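Local coordinates for SAM-dependent O-methyltransferase (Thermotoga maritima, PDB 1O54) that transfers methyl groups from S-adenosyl-L-methionine to oxygen atoms of its substrate as a homotetrameric SAM-dependent methyltransferase of the TRM61 family, at the interface of chains A and B. Numbering follows the deposited sequence. Chains: chain A/B, SAM-dependent O-methyltransferase.

Contact 1: the interface of chains A and B. Residues chain A 103, 237, 239, 241; chain B 99, 102, 241.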
loop_
_atom_site.group_PDB
_atom_site.type_symbol
_atom_site.label_atom_id
_atom_site.label_comp_id
_atom_site.label_asym_id
_atom_site.label_seq_id
_atom_site.Cartn_x
_atom_site.Cartn_y
_atom_site.Cartn_z
ATOM N N PHE A 103 -9.456 -10.933 10.145
ATOM C CA PHE A 103 -10.113 -9.647 10.130
ATOM C C PHE A 103 -11.630 -9.806 9.965
ATOM O O PHE A 103 -12.429 -9.169 10.689
ATOM C CB PHE A 103 -9.509 -8.807 9.018
ATOM C CG PHE A 103 -10.162 -7.454 8.854
ATOM C CD1 PHE A 103 -9.964 -6.437 9.783
ATOM C CD2 PHE A 103 -10.931 -7.191 7.737
ATOM C CE1 PHE A 103 -10.561 -5.183 9.604
ATOM C CE2 PHE A 103 -11.488 -5.962 7.543
ATOM C CZ PHE A 103 -11.305 -4.953 8.472
ATOM N N TRP A 237 -13.548 -3.110 2.259
ATOM C CA TRP A 237 -12.152 -3.043 2.703
ATOM C C TRP A 237 -11.255 -3.903 1.814
ATOM O O TRP A 237 -11.660 -4.971 1.330
ATOM C CB TRP A 237 -12.032 -3.532 4.156
ATOM C CG TRP A 237 -12.584 -2.581 5.122
ATOM C CD1 TRP A 237 -13.863 -2.553 5.647
ATOM C CD2 TRP A 237 -11.888 -1.483 5.720
ATOM N NE1 TRP A 237 -13.991 -1.483 6.515
ATOM C CE2 TRP A 237 -12.792 -0.826 6.583
ATOM C CE3 TRP A 237 -10.588 -0.983 5.614
ATOM C CZ2 TRP A 237 -12.429 0.304 7.341
ATOM C CZ3 TRP A 237 -10.221 0.122 6.378
ATOM C CH2 TRP A 237 -11.139 0.770 7.198
ATOM N N SER A 239 -6.918 -5.121 2.154
ATOM C CA SER A 239 -5.682 -4.979 2.916
ATOM C C SER A 239 -4.480 -5.431 2.091
ATOM O O SER A 239 -4.597 -6.359 1.235
ATOM C CB SER A 239 -5.739 -5.807 4.187
ATOM O OG SER A 239 -5.773 -7.182 3.899
ATOM N N PHE A 241 -0.603 -6.635 3.038
ATOM C CA PHE A 241 0.339 -7.038 4.077
ATOM C C PHE A 241 1.726 -7.142 3.477
ATOM O O PHE A 241 1.914 -7.761 2.431
ATOM C CB PHE A 241 -0.061 -8.364 4.689
ATOM C CG PHE A 241 -1.104 -8.264 5.741
ATOM C CD1 PHE A 241 -2.379 -7.823 5.436
ATOM C CD2 PHE A 241 -0.814 -8.588 7.046
ATOM C CE1 PHE A 241 -3.363 -7.747 6.390
ATOM C CE2 PHE A 241 -1.771 -8.525 8.018
ATOM C CZ PHE A 241 -3.055 -8.076 7.709
ATOM N N LYS B 99 -7.306 -4.197 13.211
ATOM C CA LYS B 99 -6.640 -4.723 12.011
ATOM C C LYS B 99 -5.360 -5.479 12.397
ATOM O O LYS B 99 -4.975 -6.456 11.758
ATOM C CB LYS B 99 -6.289 -3.602 11.011
ATOM C CG LYS B 99 -5.145 -2.649 11.421
ATOM C CD LYS B 99 -4.685 -1.817 10.224
ATOM C CE LYS B 99 -3.395 -1.142 10.431
ATOM N NZ LYS B 99 -2.211 -1.971 10.272
ATOM N N SER B 102 -6.401 -8.824 15.488
ATOM C CA SER B 102 -6.972 -10.032 14.913
ATOM C C SER B 102 -5.889 -10.909 14.253
ATOM O O SER B 102 -5.808 -12.138 14.456
ATOM C CB SER B 102 -8.082 -9.627 13.912
ATOM O OG SER B 102 -7.634 -8.717 12.896
ATOM N N PHE B 241 -4.669 -1.062 5.540
ATOM C CA PHE B 241 -6.073 -1.335 5.254
ATOM C C PHE B 241 -6.695 -0.113 4.608
ATOM O O PHE B 241 -6.542 1.004 5.099
ATOM C CB PHE B 241 -6.827 -1.692 6.518
ATOM C CG PHE B 241 -6.686 -3.110 6.935
ATOM C CD1 PHE B 241 -5.458 -3.619 7.316
ATOM C CD2 PHE B 241 -7.775 -3.952 6.929
ATOM C CE1 PHE B 241 -5.313 -4.921 7.727
ATOM C CE2 PHE B 241 -7.664 -5.251 7.335
ATOM C CZ PHE B 241 -6.424 -5.763 7.715
#

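Contact 2: the interface of chains A and B. Residues chain A 27, 78-82, 84; chain B 109, 208, 233.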
loop_
_atom_site.group_PDB
_atom_site.type_symbol
_atom_site.label_atom_id
_atom_site.label_comp_id
_atom_site.label_asym_id
_atom_site.label_seq_id
_atom_site.Cartn_x
_atom_site.Cartn_y
_atom_site.Cartn_z
ATOM N N LEU A 27 5.382 -30.050 12.250
ATOM C CA LEU A 27 5.995 -29.176 11.298
ATOM C C LEU A 27 7.484 -29.179 11.572
ATOM O O LEU A 27 7.909 -28.827 12.678
ATOM C CB LEU A 27 5.445 -27.772 11.468
ATOM C CG LEU A 27 6.074 -26.702 10.598
ATOM C CD1 LEU A 27 5.863 -27.001 9.154
ATOM C CD2 LEU A 27 5.461 -25.391 10.953
ATOM N N LEU A 78 8.071 -28.664 15.420
ATOM C CA LEU A 78 7.066 -27.696 15.824
ATOM C C LEU A 78 5.679 -28.311 15.680
ATOM O O LEU A 78 5.490 -29.275 14.931
ATOM C CB LEU A 78 7.153 -26.402 14.985
ATOM C CG LEU A 78 8.521 -25.691 14.986
ATOM C CD1 LEU A 78 8.524 -24.537 14.038
ATOM C CD2 LEU A 78 8.945 -25.209 16.390
ATOM N N ILE A 79 4.733 -27.732 16.408
ATOM C CA ILE A 79 3.345 -28.090 16.290
ATOM C C ILE A 79 2.801 -27.069 15.287
ATOM O O ILE A 79 2.901 -25.874 15.506
ATOM C CB ILE A 79 2.591 -27.950 17.622
ATOM C CG1 ILE A 79 3.167 -28.891 18.700
ATOM C CG2 ILE A 79 1.111 -28.258 17.404
ATOM C CD1 ILE A 79 3.218 -30.322 18.324
ATOM N N PRO A 80 2.238 -27.515 14.186
ATOM C CA PRO A 80 1.688 -26.571 13.207
ATOM C C PRO A 80 0.542 -25.749 13.769
ATOM O O PRO A 80 -0.282 -26.245 14.560
ATOM C CB PRO A 80 1.161 -27.466 12.071
ATOM C CG PRO A 80 1.362 -28.832 12.477
ATOM C CD PRO A 80 2.008 -28.901 13.818
ATOM N N SER A 81 0.506 -24.505 13.344
ATOM C CA SER A 81 -0.627 -23.621 13.654
ATOM C C SER A 81 -1.717 -23.865 12.613
ATOM O O SER A 81 -1.499 -24.493 11.575
ATOM C CB SER A 81 -0.211 -22.150 13.621
ATOM O OG SER A 81 0.268 -21.793 12.330
ATOM N N LEU A 82 -2.886 -23.296 12.876
ATOM C CA LEU A 82 -3.941 -23.317 11.892
ATOM C C LEU A 82 -3.479 -22.617 10.630
ATOM O O LEU A 82 -3.702 -23.119 9.560
ATOM C CB LEU A 82 -5.185 -22.691 12.489
ATOM C CG LEU A 82 -6.381 -22.623 11.550
ATOM C CD1 LEU A 82 -6.756 -23.990 11.047
ATOM C CD2 LEU A 82 -7.560 -21.960 12.225
ATOM N N ASP A 84 -0.423 -22.434 9.498
ATOM C CA ASP A 84 0.434 -23.413 8.832
ATOM C C ASP A 84 -0.362 -24.438 8.048
ATOM O O ASP A 84 -0.011 -24.745 6.893
ATOM C CB ASP A 84 1.342 -24.173 9.799
ATOM C CG ASP A 84 2.333 -23.284 10.513
ATOM O OD1 ASP A 84 2.824 -22.275 9.928
ATOM O OD2 ASP A 84 2.694 -23.538 11.685
ATOM N N ASP B 109 -1.635 -18.347 17.010
ATOM C CA ASP B 109 -2.394 -19.601 17.024
ATOM C C ASP B 109 -3.201 -19.759 18.310
ATOM O O ASP B 109 -3.379 -20.889 18.796
ATOM C CB ASP B 109 -1.477 -20.805 16.823
ATOM C CG ASP B 109 -2.238 -22.053 16.386
ATOM O OD1 ASP B 109 -3.140 -21.975 15.507
ATOM O OD2 ASP B 109 -1.956 -23.154 16.879
ATOM N N ARG B 208 4.832 -19.415 20.776
ATOM C CA ARG B 208 4.860 -18.310 19.841
ATOM C C ARG B 208 4.860 -16.964 20.556
ATOM O O ARG B 208 4.121 -16.717 21.520
ATOM C CB ARG B 208 3.671 -18.393 18.919
ATOM C CG ARG B 208 3.652 -19.675 18.097
ATOM C CD ARG B 208 2.409 -19.861 17.229
ATOM N NE ARG B 208 2.656 -20.964 16.268
ATOM C CZ ARG B 208 2.434 -22.236 16.543
ATOM N NH1 ARG B 208 1.986 -22.599 17.734
ATOM N NH2 ARG B 208 2.685 -23.165 15.637
ATOM N N ARG B 233 11.983 -18.770 12.907
ATOM C CA ARG B 233 10.795 -18.294 12.180
ATOM C C ARG B 233 10.502 -16.840 12.585
ATOM O O ARG B 233 9.356 -16.450 12.826
ATOM C CB ARG B 233 9.588 -19.215 12.417
ATOM C CG ARG B 233 9.796 -20.653 11.943
ATOM C CD ARG B 233 8.551 -21.517 12.150
ATOM N NE ARG B 233 7.641 -21.423 11.022
ATOM C CZ ARG B 233 6.405 -21.895 10.993
ATOM N NH1 ARG B 233 5.879 -22.505 12.034
ATOM N NH2 ARG B 233 5.692 -21.769 9.903
HETATM O O HOH W 1 -1.843 -25.687 16.597
HETATM O O HOH W 2 0.081 -24.734 17.429
HETATM O O HOH W 3 3.450 -21.988 13.362
#

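Contact 3: the interface of chains A and B. Residues chain A 81-83, 98, 102, 132; chain B 106-107, 109.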
loop_
_atom_site.group_PDB
_atom_site.type_symbol
_atom_site.label_atom_id
_atom_site.label_comp_id
_atom_site.label_asym_id
_atom_site.label_seq_id
_atom_site.Cartn_x
_atom_site.Cartn_y
_atom_site.Cartn_z
ATOM N N SER A 81 0.506 -24.505 13.344
ATOM C CA SER A 81 -0.627 -23.621 13.654
ATOM C C SER A 81 -1.717 -23.865 12.613
ATOM O O SER A 81 -1.499 -24.493 11.575
ATOM C CB SER A 81 -0.211 -22.150 13.621
ATOM O OG SER A 81 0.268 -21.793 12.330
ATOM N N LEU A 82 -2.886 -23.296 12.876
ATOM C CA LEU A 82 -3.941 -23.317 11.892
ATOM C C LEU A 82 -3.479 -22.617 10.630
ATOM O O LEU A 82 -3.702 -23.119 9.560
ATOM C CB LEU A 82 -5.185 -22.691 12.489
ATOM C CG LEU A 82 -6.381 -22.623 11.550
ATOM C CD1 LEU A 82 -6.756 -23.990 11.047
ATOM C CD2 LEU A 82 -7.560 -21.960 12.225
ATOM N N ILE A 83 -2.791 -21.486 10.760
ATOM C CA ILE A 83 -2.226 -20.821 9.559
ATOM C C ILE A 83 -1.324 -21.754 8.785
ATOM O O ILE A 83 -1.449 -21.917 7.539
ATOM C CB ILE A 83 -1.453 -19.548 9.938
ATOM C CG1 ILE A 83 -2.415 -18.434 10.341
ATOM C CG2 ILE A 83 -0.601 -19.065 8.744
ATOM C CD1 ILE A 83 -1.747 -17.139 10.870
ATOM N N PRO A 98 -5.554 -16.188 5.618
ATOM C CA PRO A 98 -5.532 -15.723 7.007
ATOM C C PRO A 98 -5.533 -14.226 7.255
ATOM O O PRO A 98 -6.199 -13.770 8.183
ATOM C CB PRO A 98 -4.203 -16.293 7.523
ATOM C CG PRO A 98 -4.099 -17.592 6.798
ATOM C CD PRO A 98 -4.552 -17.263 5.382
ATOM N N SER A 102 -8.994 -13.653 9.562
ATOM C CA SER A 102 -8.907 -13.152 10.925
ATOM C C SER A 102 -9.686 -11.832 11.091
ATOM O O SER A 102 -10.475 -11.635 12.039
ATOM C CB SER A 102 -7.412 -12.996 11.301
ATOM O OG SER A 102 -6.673 -12.173 10.385
ATOM N N ARG A 132 -13.250 -21.728 15.534
ATOM C CA ARG A 132 -12.475 -21.345 16.715
ATOM C C ARG A 132 -13.183 -20.224 17.454
ATOM O O ARG A 132 -13.280 -20.252 18.705
ATOM C CB ARG A 132 -11.071 -20.913 16.342
ATOM C CG ARG A 132 -10.168 -22.054 16.047
ATOM C CD ARG A 132 -8.735 -21.620 16.041
ATOM N NE ARG A 132 -7.849 -22.762 16.071
ATOM C CZ ARG A 132 -6.526 -22.647 15.972
ATOM N NH1 ARG A 132 -5.981 -21.463 15.848
ATOM N NH2 ARG A 132 -5.778 -23.722 16.026
ATOM N N MET B 106 -4.247 -14.667 15.433
ATOM C CA MET B 106 -4.203 -15.808 14.568
ATOM C C MET B 106 -2.778 -16.263 14.365
ATOM O O MET B 106 -2.524 -17.461 14.352
ATOM C CB MET B 106 -4.885 -15.548 13.237
ATOM C CG MET B 106 -5.172 -16.871 12.487
ATOM S SD MET B 106 -6.135 -16.604 11.013
ATOM C CE MET B 106 -6.236 -18.330 10.329
ATOM N N MET B 107 -1.849 -15.325 14.193
ATOM C CA MET B 107 -0.414 -15.693 14.008
ATOM C C MET B 107 0.149 -16.427 15.243
ATOM O O MET B 107 0.983 -17.355 15.077
ATOM C CB MET B 107 0.451 -14.485 13.680
ATOM C CG MET B 107 0.157 -13.895 12.291
ATOM S SD MET B 107 0.968 -14.824 10.999
ATOM C CE MET B 107 2.646 -13.990 11.099
ATOM N N ASP B 109 -1.635 -18.347 17.010
ATOM C CA ASP B 109 -2.394 -19.601 17.024
ATOM C C ASP B 109 -3.201 -19.759 18.310
ATOM O O ASP B 109 -3.379 -20.889 18.796
ATOM C CB ASP B 109 -1.477 -20.805 16.823
ATOM C CG ASP B 109 -2.238 -22.053 16.386
ATOM O OD1 ASP B 109 -3.140 -21.975 15.507
ATOM O OD2 ASP B 109 -1.956 -23.154 16.879
HETATM O O HOH W 4 -2.935 -20.049 13.403
HETATM O O HOH W 5 0.840 -19.299 13.085
#

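Contact 1: the interface of chains A and B
Strand 234-245 of each chain meets its two-fold copy in an antiparallel pairing, with A:Ser239 bridged to B:Phe241, and the B:Phe241 side chain packs among side chains of chain A. Its CG stands anti to its own carbonyl carbon (chi1 -82°), which carries the ring toward helix 98-107 of chain A. There the CE2 corner of the ring points down onto the middle of the A:Phe103 face, 3.6 Å from CD1 of A:Phe103, in an edge-to-face pair with the planes 57° apart. A:Ser239 lays its CB over the centre of one B:Phe241 face, 3.5 Å from the ring centroid, a close CH-pi contact that suits a small residue such as serine. The opposite face is covered toward its rim by CB of B:Lys99, from the same chain, and this sandwich should limit flipping of the ring. Near the symmetry axis the two copies of residue 241 touch, CE1 of A:Phe241 lying 3.7 Å from CE1 of B:Phe241. The broad indole of A:Trp237 closes the other end, its CZ3 3.9 Å from CB of B:Phe241. Among these residues the contact between the chains is apolar; the patch gives this two-fold interface an aromatic cluster that ties strand to helix.

Contact 2: the interface of chains A and B
The bend of B:Arg233 at chi3 (87°) and the turn of A:Asp84, CG anti to its carbonyl carbon (chi1 -63°), bring guanidinium and carboxylate tip to tip across the dimer interface. A:Asp84 belongs to a capping box at the start of helix 82-87: A:Ser81 OG accepts from A:Asp84 N, and A:Ser81 N donates to A:Asp84 OD2 at 2.9 Å. The same carboxylate thus faces two ways. Its OD1 takes a hydrogen bond of 2.9 Å from B:Arg233 NH2, arriving from above the carboxylate plane, while the bond from NH1 to OD2 is weak. Replacing A:Asp84 by an alanine would probably leave the B:Arg233 charge without its mate and A:Ser81 N without its acceptor, freeing the start of the helix to fray. A:Leu78 runs alongside, its CD1 3.6 Å from the aliphatic CD of B:Arg233, while A:Leu27 comes tip to tip, its CD2 toward the CZ end. The long, extended B:Arg208 reaches the loop before the helix, where NH2 donates to the backbone carbonyl O of A:Ile79 over 2.7 Å, nearly along the C=O axis. A water binds this NH2 and B:Arg233 NH1; its modelled distance to A:Asp84 OD2 is doubtfully short. B:Asp109 reaches the helix start itself: OD1 accepts a hydrogen bond of 3.0 Å from A:Leu82 N, almost straight (174° at the hydrogen) though from above the carboxylate plane, and its CG rests 3.4 Å from A:Ser81 CB.

Contact 3: the interface of chains A and B
This is a mixed polar and apolar patch of the two-fold interface, where an intersubunit salt bridge and a methionine-isoleucine packing join chains A and B in the tetramer. A:Arg132 crosses B:Asp109 at about a right angle and grips one carboxylate oxygen with both terminal nitrogens: NH1 lies 2.9 Å and NH2 3.2 Å from OD1 of B:Asp109. That oxygen lies in the guanidinium plane, although both donors stand above the carboxylate plane. With A:Leu82 N and a water also bound, OD1 is heavily engaged, which would favour the charged form of the aspartate. A:Leu82 CB lies against one face of the guanidinium and supports it. The flexible B:Met106, CG anti to its backbone N (chi1 -164°) and extended beyond, runs between two chain A helices; its SD lies 3.8 Å from A:Ser102 CB, and its CG is equally far from CD1 of A:Ile83. The branched A:Ile83 also brings CD1 to 3.6 Å from SD of the bent B:Met107. Waters link A:Ile83 N to B:Met106 O and A:Ser81 OG to B:Met107 O. The site lies where the end of helix 98-107 of chain B and the following loop meet the start of helix 82-87, the first turns of helix 98-107 and the far end of helix 125-134 in chain A.

Contacts 2 and 3 are neighbours, their C-alpha centres about 9 Å apart, and they share A:Ser81, A:Leu82 and B:Asp109; the start of helix 82-87 therefore serves both. Contact 1 lies about 14 Å from contact 3 and about 21 Å from contact 2, so contact 3 lies between the aromatic patch and the arginine-rich contact 2. Helix 98-107 takes part in contacts 1 and 3 on both chains. Since the interface is two-fold symmetric, every contact recurs with the chains exchanged, and the A-B pair, possibly one of the dimers of the dimer-of-dimers tetramer, is joined here partly by apolar packing and partly by directional polar bonds.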